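Local coordinates for uncharacterized protein (Bacteroides caccae, PDB 3NO2) that is of unknown function but folds as a six-bladed beta-propeller related to the Mal s 1 allergenic protein-like family, at residues Gly76-Leu85 against Arg122-Lys132; Leu221-Gln232 against Pro244-Glu252. All blocks are in the same frame, centred on the assembly; numbering follows the deposited sequence. Where two conformers were deposited one is given.

Contact 1: residues Gly76-Leu85 against Arg122-Lys132; sequences GCEMQTARIL and RPHAQFRQINK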
loop_
_atom_site.group_PDB
_atom_site.type_symbol
_atom_site.label_atom_id
_atom_site.label_comp_id
_atom_site.label_asym_id
_atom_site.label_seq_id
_atom_site.Cartn_x
_atom_site.Cartn_y
_atom_site.Cartn_z
ATOM N N GLY A 76 -6.247 19.987 -4.553
ATOM C CA GLY A 76 -4.811 19.858 -4.785
ATOM C C GLY A 76 -4.139 18.823 -3.898
ATOM O O GLY A 76 -2.953 18.521 -4.101
ATOM N N CYS A 77 -4.862 18.299 -2.891
ATOM C CA CYS A 77 -4.315 17.261 -1.998
ATOM C C CYS A 77 -4.533 15.920 -2.670
ATOM O O CYS A 77 -5.328 15.797 -3.613
ATOM C CB CYS A 77 -4.979 17.292 -0.630
ATOM S SG CYS A 77 -4.592 18.769 0.376
ATOM N N GLU A 78 -3.841 14.892 -2.198
ATOM C CA GLU A 78 -4.004 13.549 -2.743
ATOM C C GLU A 78 -4.148 12.558 -1.607
ATOM O O GLU A 78 -3.195 12.240 -0.851
ATOM C CB GLU A 78 -2.823 13.150 -3.614
ATOM C CG GLU A 78 -2.596 14.050 -4.818
ATOM C CD GLU A 78 -1.557 13.509 -5.782
ATOM O OE1 GLU A 78 -1.056 12.392 -5.601
ATOM O OE2 GLU A 78 -1.263 14.248 -6.764
HETATM N N MSE A 79 -5.336 11.967 -1.489
HETATM C CA MSE A 79 -5.589 10.912 -0.525
HETATM C C MSE A 79 -4.986 9.630 -1.091
HETATM O O MSE A 79 -5.497 9.067 -2.068
HETATM C CB MSE A 79 -7.102 10.736 -0.357
HETATM C CG MSE A 79 -7.439 9.841 0.787
HETATM SE SE MSE A 79 -7.422 10.683 2.549
HETATM C CE MSE A 79 -9.154 11.468 2.503
ATOM N N GLN A 80 -3.931 9.144 -0.444
ATOM C CA GLN A 80 -3.171 8.012 -0.946
ATOM C C GLN A 80 -3.046 6.856 0.037
ATOM O O GLN A 80 -2.686 5.771 -0.410
ATOM C CB GLN A 80 -1.775 8.426 -1.393
ATOM C CG GLN A 80 -1.744 9.392 -2.570
ATOM C CD GLN A 80 -1.948 8.772 -3.921
ATOM O OE1 GLN A 80 -2.241 7.601 -4.054
ATOM N NE2 GLN A 80 -1.834 9.592 -4.955
ATOM N N THR A 81 -3.319 7.057 1.332
ATOM C CA THR A 81 -3.343 6.019 2.335
ATOM C C THR A 81 -4.765 5.641 2.664
ATOM O O THR A 81 -5.617 6.505 2.832
ATOM C CB THR A 81 -2.683 6.529 3.639
ATOM O OG1 THR A 81 -1.292 6.827 3.443
ATOM C CG2 THR A 81 -2.799 5.544 4.797
ATOM N N ALA A 82 -5.002 4.346 2.820
ATOM C CA ALA A 82 -6.282 3.824 3.315
ATOM C C ALA A 82 -6.041 2.388 3.806
ATOM O O ALA A 82 -5.876 1.491 2.988
ATOM C CB ALA A 82 -7.330 3.879 2.240
ATOM N N ARG A 83 -6.024 2.166 5.113
ATOM C CA ARG A 83 -5.804 0.840 5.696
ATOM C C ARG A 83 -6.737 0.654 6.881
ATOM O O ARG A 83 -7.288 1.604 7.429
ATOM C CB ARG A 83 -4.346 0.631 6.108
ATOM C CG ARG A 83 -3.925 1.543 7.247
ATOM C CD ARG A 83 -2.569 1.207 7.789
ATOM N NE ARG A 83 -1.509 1.421 6.827
ATOM C CZ ARG A 83 -0.809 0.474 6.220
ATOM N NH1 ARG A 83 -1.038 -0.803 6.468
ATOM N NH2 ARG A 83 0.160 0.816 5.409
ATOM N N ILE A 84 -6.909 -0.602 7.283
ATOM C CA ILE A 84 -7.578 -0.956 8.528
ATOM C C ILE A 84 -6.519 -1.315 9.550
ATOM O O ILE A 84 -5.662 -2.197 9.302
ATOM C CB ILE A 84 -8.567 -2.092 8.304
ATOM C CG1 ILE A 84 -9.638 -1.698 7.284
ATOM C CG2 ILE A 84 -9.163 -2.551 9.664
ATOM C CD1 ILE A 84 -10.593 -0.565 7.696
ATOM N N LEU A 85 -6.534 -0.602 10.669
ATOM C CA LEU A 85 -5.596 -0.819 11.735
ATOM C C LEU A 85 -5.967 -2.096 12.527
ATOM O O LEU A 85 -7.091 -2.583 12.441
ATOM C CB LEU A 85 -5.652 0.363 12.694
ATOM C CG LEU A 85 -5.197 1.700 12.114
ATOM C CD1 LEU A 85 -5.491 2.804 13.101
ATOM C CD2 LEU A 85 -3.702 1.648 11.720
ATOM N N ARG A 122 5.362 19.239 -4.302
ATOM C CA ARG A 122 4.288 18.533 -4.997
ATOM C C ARG A 122 3.681 17.456 -4.128
ATOM O O ARG A 122 4.379 16.545 -3.694
ATOM C CB ARG A 122 4.769 17.922 -6.294
ATOM C CG ARG A 122 3.578 17.555 -7.200
ATOM C CD ARG A 122 3.880 17.055 -8.562
ATOM N NE ARG A 122 2.605 16.720 -9.206
ATOM C CZ ARG A 122 2.398 15.670 -9.956
ATOM N NH1 ARG A 122 3.356 14.860 -10.317
ATOM N NH2 ARG A 122 1.140 15.407 -10.349
ATOM N N PRO A 123 2.369 17.521 -3.867
ATOM C CA PRO A 123 1.766 16.463 -3.028
ATOM C C PRO A 123 2.033 15.068 -3.575
ATOM O O PRO A 123 2.308 14.120 -2.832
ATOM C CB PRO A 123 0.275 16.838 -3.032
ATOM C CG PRO A 123 0.292 18.332 -3.108
ATOM C CD PRO A 123 1.403 18.624 -4.105
ATOM N N HIS A 124 2.035 14.904 -4.895
ATOM C CA HIS A 124 2.248 13.615 -5.479
ATOM C C HIS A 124 3.644 13.032 -5.131
ATOM O O HIS A 124 3.818 11.830 -5.214
ATOM C CB HIS A 124 2.127 13.693 -7.026
ATOM C CG HIS A 124 1.838 12.413 -7.694
ATOM N ND1 HIS A 124 0.687 11.698 -7.453
ATOM C CD2 HIS A 124 2.495 11.740 -8.668
ATOM C CE1 HIS A 124 0.663 10.633 -8.238
ATOM N NE2 HIS A 124 1.743 10.643 -9.008
ATOM N N ALA A 125 4.616 13.887 -4.830
ATOM C CA ALA A 125 5.966 13.477 -4.501
ATOM C C ALA A 125 6.171 13.196 -3.032
ATOM O O ALA A 125 7.314 12.999 -2.599
ATOM C CB ALA A 125 6.980 14.556 -5.002
ATOM N N GLN A 126 5.102 13.207 -2.244
ATOM C CA GLN A 126 5.149 12.915 -0.810
ATOM C C GLN A 126 5.029 11.411 -0.574
ATOM O O GLN A 126 5.971 10.663 -0.839
ATOM C CB GLN A 126 4.126 13.743 -0.031
ATOM C CG GLN A 126 4.429 15.254 -0.122
ATOM C CD GLN A 126 3.374 16.123 0.525
ATOM O OE1 GLN A 126 2.461 15.634 1.193
ATOM N NE2 GLN A 126 3.472 17.445 0.311
ATOM N N PHE A 127 3.879 10.923 -0.106
ATOM C CA PHE A 127 3.756 9.534 0.304
ATOM C C PHE A 127 2.652 8.816 -0.439
ATOM O O PHE A 127 1.794 9.399 -1.129
ATOM C CB PHE A 127 3.524 9.428 1.806
ATOM C CG PHE A 127 2.343 10.218 2.306
ATOM C CD1 PHE A 127 1.044 9.729 2.215
ATOM C CD2 PHE A 127 2.535 11.497 2.827
ATOM C CE1 PHE A 127 -0.032 10.493 2.721
ATOM C CE2 PHE A 127 1.469 12.218 3.324
ATOM C CZ PHE A 127 0.223 11.701 3.257
ATOM N N ARG A 128 2.656 7.482 -0.273
ATOM C CA ARG A 128 1.552 6.634 -0.683
ATOM C C ARG A 128 0.942 6.015 0.575
ATOM O O ARG A 128 -0.076 6.556 1.072
ATOM C CB ARG A 128 1.977 5.630 -1.746
ATOM C CG ARG A 128 2.420 6.314 -3.027
ATOM C CD ARG A 128 1.276 7.011 -3.762
ATOM N NE ARG A 128 1.746 7.701 -4.972
ATOM C CZ ARG A 128 2.257 8.908 -5.030
ATOM N NH1 ARG A 128 2.340 9.666 -3.964
ATOM N NH2 ARG A 128 2.770 9.335 -6.184
ATOM N N GLN A 129 1.516 4.957 1.156
ATOM C CA GLN A 129 0.893 4.236 2.264
ATOM C C GLN A 129 1.614 4.497 3.594
ATOM O O GLN A 129 2.655 3.909 3.879
ATOM C CB GLN A 129 0.911 2.728 1.995
ATOM C CG GLN A 129 0.281 2.320 0.681
ATOM C CD GLN A 129 -0.074 0.828 0.647
ATOM O OE1 GLN A 129 0.445 0.019 1.427
ATOM N NE2 GLN A 129 -0.946 0.432 -0.279
ATOM N N ILE A 130 1.040 5.360 4.403
ATOM C CA ILE A 130 1.437 5.579 5.777
ATOM C C ILE A 130 0.962 4.393 6.623
ATOM O O ILE A 130 -0.018 3.737 6.292
ATOM C CB ILE A 130 0.868 6.913 6.269
ATOM C CG1 ILE A 130 1.540 8.074 5.534
ATOM C CG2 ILE A 130 1.006 7.069 7.795
ATOM C CD1 ILE A 130 1.012 9.496 5.907
ATOM N N ASN A 131 1.685 4.088 7.683
ATOM C CA ASN A 131 1.349 3.030 8.623
ATOM C C ASN A 131 1.537 3.574 10.061
ATOM O O ASN A 131 2.031 4.665 10.264
ATOM C CB ASN A 131 2.202 1.771 8.333
ATOM C CG ASN A 131 1.519 0.491 8.747
ATOM O OD1 ASN A 131 0.534 0.485 9.486
ATOM N ND2 ASN A 131 2.002 -0.607 8.185
ATOM N N LYS A 132 1.067 2.811 11.035
ATOM C CA LYS A 132 1.083 3.173 12.454
ATOM C C LYS A 132 1.883 2.101 13.196
ATOM O O LYS A 132 1.591 0.919 13.024
ATOM C CB LYS A 132 -0.335 3.272 12.948
ATOM C CG LYS A 132 -0.450 3.820 14.391
ATOM C CD LYS A 132 -1.917 3.979 14.814
ATOM C CE LYS A 132 -2.015 4.566 16.190
ATOM N NZ LYS A 132 -3.457 4.756 16.605
HETATM O O HOH W 1 0.223 16.550 -6.577
#
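The hydroxyl of Thr81 joins two backbone groups of the other segment: Thr81 OG1 donates to Arg128 O (2.7 Å) and accepts a nearly straight bond from Ile130 N (2.9 Å, 175°). OG1 set beside its own backbone N (chi1 -64°) turns the hydroxyl toward the other segment, where it reaches both partners, while the methyl CG2 packs on Ile130 O. Further along, Arg83 grips that same carbonyl side-on. Arg83 NE reaches Ile130 O in the carbonyl plane at 2.8 Å, and NH2 comes to the same oxygen from above that plane at 3.1 Å. The Asn131 amide stacks on one face of the guanidinium, the planes 7° apart and Asn131 CG 3.4 Å from Arg83 CZ. Where the two segments begin, His124 ND1 donates in its ring plane to the syn lone pair of Glu78 OE1 (2.6 Å); Gln80 NE2 reaches this oxygen on the anti side, tilted out of the carboxylate plane, at 3.0 Å, and a water joins Glu78 OE2 to His124 N. Behind this first shell, Arg128 places both terminal nitrogens on His124 O and lays NH2 over one face of the histidine ring; Gln80 runs beside Arg128, its NE2 over the rim of one guanidinium face, and is also bound to Asn40 and Glu38. His124 and Arg128 both hydrogen-bond a citrate, probably from the crystallisation liquor. Strand 78-84 begins one propeller blade, pairing with strand 90-95, with a classic beta bulge where Gln80 and Thr81 face Ala93; 122-132 runs past it into strand 131-132, the first of the next blade, where Ile130 packs on strand 138-142.

Contact 2: residues Leu221-Gln232 against Pro244-Glu252; sequences LQNGGLYICNWQ and PQLVEIDSE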
loop_
_atom_site.group_PDB
_atom_site.type_symbol
_atom_site.label_atom_id
_atom_site.label_comp_id
_atom_site.label_asym_id
_atom_site.label_seq_id
_atom_site.Cartn_x
_atom_site.Cartn_y
_atom_site.Cartn_z
ATOM N N LEU A 221 2.797 -12.696 5.204
ATOM C CA LEU A 221 1.900 -13.826 5.410
ATOM C C LEU A 221 2.365 -14.634 6.616
ATOM O O LEU A 221 3.544 -14.662 6.945
ATOM C CB LEU A 221 1.823 -14.689 4.165
ATOM C CG LEU A 221 1.309 -13.943 2.943
ATOM C CD1 LEU A 221 1.587 -14.743 1.662
ATOM C CD2 LEU A 221 -0.166 -13.589 3.152
ATOM N N GLN A 222 1.369 -15.261 7.259
ATOM C CA GLN A 222 1.573 -16.013 8.518
ATOM C C GLN A 222 2.567 -17.123 8.294
ATOM O O GLN A 222 3.316 -17.491 9.211
ATOM C CB GLN A 222 0.243 -16.588 9.044
ATOM C CG GLN A 222 -0.678 -15.548 9.694
ATOM N N ASN A 223 2.594 -17.655 7.079
ATOM C CA ASN A 223 3.539 -18.714 6.726
ATOM C C ASN A 223 5.002 -18.276 6.464
ATOM O O ASN A 223 5.841 -19.114 6.125
ATOM C CB ASN A 223 2.979 -19.562 5.561
ATOM C CG ASN A 223 2.682 -18.734 4.312
ATOM O OD1 ASN A 223 3.423 -17.827 3.976
ATOM N ND2 ASN A 223 1.598 -19.069 3.616
ATOM N N GLY A 224 5.325 -16.994 6.654
ATOM C CA GLY A 224 6.719 -16.490 6.501
ATOM C C GLY A 224 6.921 -15.912 5.068
ATOM O O GLY A 224 7.966 -15.373 4.690
ATOM N N GLY A 225 5.891 -16.088 4.297
ATOM C CA GLY A 225 5.903 -15.628 2.942
ATOM C C GLY A 225 5.494 -14.166 2.827
ATOM O O GLY A 225 5.274 -13.469 3.805
ATOM N N LEU A 226 5.348 -13.738 1.594
ATOM C CA LEU A 226 5.107 -12.322 1.325
ATOM C C LEU A 226 4.453 -12.141 -0.050
ATOM O O LEU A 226 4.951 -12.694 -1.032
ATOM C CB LEU A 226 6.487 -11.605 1.309
ATOM C CG LEU A 226 6.531 -10.097 1.190
ATOM C CD1 LEU A 226 5.925 -9.464 2.463
ATOM C CD2 LEU A 226 7.955 -9.574 0.995
ATOM N N TYR A 227 3.387 -11.350 -0.128
ATOM C CA TYR A 227 2.931 -10.814 -1.409
ATOM C C TYR A 227 3.704 -9.571 -1.750
ATOM O O TYR A 227 3.917 -8.707 -0.877
ATOM C CB TYR A 227 1.434 -10.469 -1.403
ATOM C CG TYR A 227 0.476 -11.631 -1.268
ATOM C CD1 TYR A 227 0.479 -12.699 -2.134
ATOM C CD2 TYR A 227 -0.498 -11.610 -0.298
ATOM C CE1 TYR A 227 -0.417 -13.751 -1.976
ATOM C CE2 TYR A 227 -1.382 -12.657 -0.139
ATOM C CZ TYR A 227 -1.346 -13.712 -0.981
ATOM O OH TYR A 227 -2.262 -14.770 -0.845
ATOM N N ILE A 228 4.084 -9.455 -3.018
ATOM C CA ILE A 228 4.752 -8.268 -3.557
ATOM C C ILE A 228 3.954 -7.810 -4.759
ATOM O O ILE A 228 3.798 -8.539 -5.743
ATOM C CB ILE A 228 6.202 -8.561 -3.960
ATOM C CG1 ILE A 228 6.991 -9.159 -2.809
ATOM C CG2 ILE A 228 6.844 -7.287 -4.536
ATOM C CD1 ILE A 228 8.378 -9.698 -3.231
ATOM N N CYS A 229 3.478 -6.570 -4.717
ATOM C CA CYS A 229 2.822 -5.905 -5.823
ATOM C C CYS A 229 3.919 -5.307 -6.735
ATOM O O CYS A 229 4.672 -4.437 -6.317
ATOM C CB CYS A 229 1.866 -4.826 -5.367
ATOM S SG CYS A 229 0.518 -5.431 -4.322
ATOM N N ASN A 230 4.023 -5.870 -7.936
ATOM C CA ASN A 230 5.127 -5.599 -8.852
ATOM C C ASN A 230 4.679 -4.685 -9.977
ATOM O O ASN A 230 4.374 -5.121 -11.079
ATOM C CB ASN A 230 5.614 -6.942 -9.422
ATOM C CG ASN A 230 6.918 -6.839 -10.165
ATOM O OD1 ASN A 230 7.718 -5.947 -9.881
ATOM N ND2 ASN A 230 7.149 -7.716 -11.157
ATOM N N TRP A 231 4.576 -3.389 -9.664
ATOM C CA TRP A 231 3.862 -2.436 -10.502
ATOM C C TRP A 231 4.761 -1.991 -11.660
ATOM O O TRP A 231 5.917 -1.570 -11.453
ATOM C CB TRP A 231 3.427 -1.257 -9.614
ATOM C CG TRP A 231 2.538 -0.239 -10.290
ATOM C CD1 TRP A 231 1.182 -0.303 -10.456
ATOM C CD2 TRP A 231 2.933 1.004 -10.875
ATOM N NE1 TRP A 231 0.722 0.799 -11.097
ATOM C CE2 TRP A 231 1.767 1.628 -11.358
ATOM C CE3 TRP A 231 4.141 1.664 -10.990
ATOM C CZ2 TRP A 231 1.793 2.868 -11.958
ATOM C CZ3 TRP A 231 4.164 2.932 -11.616
ATOM C CH2 TRP A 231 3.019 3.490 -12.087
ATOM N N GLN A 232 4.214 -2.052 -12.853
ATOM C CA GLN A 232 4.980 -1.934 -14.084
ATOM C C GLN A 232 4.797 -0.611 -14.833
ATOM O O GLN A 232 5.258 -0.477 -15.975
ATOM C CB GLN A 232 4.700 -3.126 -15.000
ATOM C CG GLN A 232 5.198 -4.438 -14.324
ATOM C CD GLN A 232 4.694 -5.696 -14.960
ATOM O OE1 GLN A 232 4.637 -5.816 -16.177
ATOM N NE2 GLN A 232 4.379 -6.694 -14.112
ATOM N N PRO A 244 5.115 -10.836 -13.879
ATOM C CA PRO A 244 3.908 -10.889 -13.062
ATOM C C PRO A 244 3.547 -9.567 -12.398
ATOM O O PRO A 244 4.411 -8.817 -11.920
ATOM C CB PRO A 244 4.239 -11.930 -11.996
ATOM C CG PRO A 244 5.743 -11.949 -11.924
ATOM C CD PRO A 244 6.191 -11.701 -13.344
ATOM N N GLN A 245 2.249 -9.294 -12.379
ATOM C CA GLN A 245 1.723 -8.167 -11.659
ATOM C C GLN A 245 1.830 -8.320 -10.155
ATOM O O GLN A 245 1.949 -7.326 -9.403
ATOM C CB GLN A 245 0.270 -7.900 -12.013
ATOM C CG GLN A 245 -0.029 -7.429 -13.423
ATOM C CD GLN A 245 0.251 -8.451 -14.497
ATOM O OE1 GLN A 245 -0.108 -9.627 -14.322
ATOM N NE2 GLN A 245 0.901 -8.044 -15.598
ATOM N N LEU A 246 1.786 -9.543 -9.675
ATOM C CA LEU A 246 1.675 -9.860 -8.270
ATOM C C LEU A 246 2.354 -11.218 -8.078
ATOM O O LEU A 246 2.126 -12.139 -8.851
ATOM C CB LEU A 246 0.203 -9.917 -7.848
ATOM C CG LEU A 246 -0.062 -10.399 -6.447
ATOM C CD1 LEU A 246 0.485 -9.396 -5.426
ATOM C CD2 LEU A 246 -1.582 -10.662 -6.206
ATOM N N VAL A 247 3.243 -11.317 -7.078
ATOM C CA VAL A 247 3.843 -12.593 -6.693
ATOM C C VAL A 247 3.642 -12.854 -5.231
ATOM O O VAL A 247 3.541 -11.924 -4.406
ATOM C CB VAL A 247 5.359 -12.673 -7.033
ATOM C CG1 VAL A 247 5.593 -12.541 -8.543
ATOM C CG2 VAL A 247 6.186 -11.647 -6.261
ATOM N N GLU A 248 3.640 -14.141 -4.893
ATOM C CA GLU A 248 3.818 -14.630 -3.538
ATOM C C GLU A 248 5.185 -15.288 -3.509
ATOM O O GLU A 248 5.463 -16.192 -4.313
ATOM C CB GLU A 248 2.770 -15.657 -3.140
ATOM C CG GLU A 248 2.917 -16.165 -1.721
ATOM C CD GLU A 248 1.920 -17.248 -1.367
ATOM O OE1 GLU A 248 1.024 -17.567 -2.187
ATOM O OE2 GLU A 248 2.077 -17.793 -0.261
ATOM N N ILE A 249 6.044 -14.847 -2.583
ATOM C CA ILE A 249 7.314 -15.501 -2.338
ATOM C C ILE A 249 7.195 -16.227 -1.006
ATOM O O ILE A 249 6.511 -15.794 -0.072
ATOM C CB ILE A 249 8.553 -14.577 -2.409
ATOM C CG1 ILE A 249 8.480 -13.449 -1.395
ATOM C CG2 ILE A 249 8.764 -14.046 -3.873
ATOM C CD1 ILE A 249 9.836 -12.764 -1.161
ATOM N N ASP A 250 7.899 -17.342 -0.903
ATOM C CA ASP A 250 7.997 -18.076 0.350
ATOM C C ASP A 250 9.169 -17.522 1.158
ATOM O O ASP A 250 9.870 -16.596 0.735
ATOM C CB ASP A 250 8.081 -19.606 0.095
ATOM C CG ASP A 250 9.328 -20.064 -0.556
ATOM O OD1 ASP A 250 10.300 -19.328 -0.742
ATOM O OD2 ASP A 250 9.315 -21.282 -0.938
ATOM N N SER A 251 9.416 -18.163 2.302
ATOM C CA SER A 251 10.470 -17.673 3.210
ATOM C C SER A 251 11.892 -17.817 2.644
ATOM O O SER A 251 12.801 -17.135 3.098
ATOM C CB SER A 251 10.387 -18.373 4.573
ATOM O OG SER A 251 10.650 -19.757 4.446
ATOM N N GLU A 252 12.076 -18.667 1.632
ATOM C CA GLU A 252 13.348 -18.832 0.947
ATOM C C GLU A 252 13.499 -17.900 -0.247
ATOM O O GLU A 252 14.530 -17.898 -0.924
ATOM C CB GLU A 252 13.505 -20.279 0.469
ATOM C CG GLU A 252 13.689 -21.296 1.604
ATOM C CD GLU A 252 13.824 -22.738 1.094
ATOM O OE1 GLU A 252 13.970 -22.948 -0.144
ATOM O OE2 GLU A 252 13.774 -23.667 1.936
HETATM O O HOH W 2 4.431 -18.057 1.007
HETATM O O HOH W 3 7.250 -19.679 3.479
HETATM O O HOH W 4 -0.050 -18.782 0.882
#
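Leu226 and Ile249 satisfy each other's backbone, N to O in both directions at 2.9 Å, and Ile228 and Val247 repeat the exchange, with Ile228 N to Val247 O at 2.9 Å and Val247 N to Ile228 O at 3.1 Å. Beyond them Asn230 N donates to Gln245 O. The Asn230 side chain adds a bond of its own: CG points away from the backbone N (chi1 -168°), which carries ND2 to Pro244 O at 3.0 Å, nearly in line with that carbonyl; ND2 also donates to Gln211 O, while OD1 accepts from Phe213 N. Strands 226-231 and 246-249 are the two middle strands of a four-stranded antiparallel propeller blade, their axes 4.7 Å apart at closest. On one face Ile228 CB rests on Val247 CG2 and its CD1 on Ile249 CD1; on the other, Leu246 CD1 fits against Ile228 O and Cys229 SG. The Tyr227 ring has Leu221 CD1 over one face and Val247 O at its edge. Glu248 extends fully past this ring, and Lys22 serves both Glu248 OE1, as a salt bridge, and Tyr227 OH. One water lies 2.7 Å from the other carboxylate oxygen, Glu248 OE2, and also near Asn223 OD1; a second accepts from Asn223 ND2 and donates to Glu248 OE2 (2.6 Å). Asn223 OD1 also accepts from Gly225 N (3.0 Å), an Asx turn overlapping the end of the type I turn Leu221-Gly224, and a third water links Asn223 O to Ser251 N.

How the contacts relate
Followed from the N terminus, the chain first forms contact 1, where 76-85 and 122-132 are brought together after 36 intervening residues that complete the blade begun by strand 78-84. The closure is therefore between blades: the first strand of one sheet meets the segment leading into the first strand of the next. Contact 2 comes later and closes a loop of 11 residues without regular structure, joining strands 226-231 and 246-249 inside a single blade. The two are in series, neither nested nor crossed. They lie on opposite sides of the chain's centre, their own centres about 22 Å apart, and illustrate the two kinds of tie, between and within blades, in one propeller.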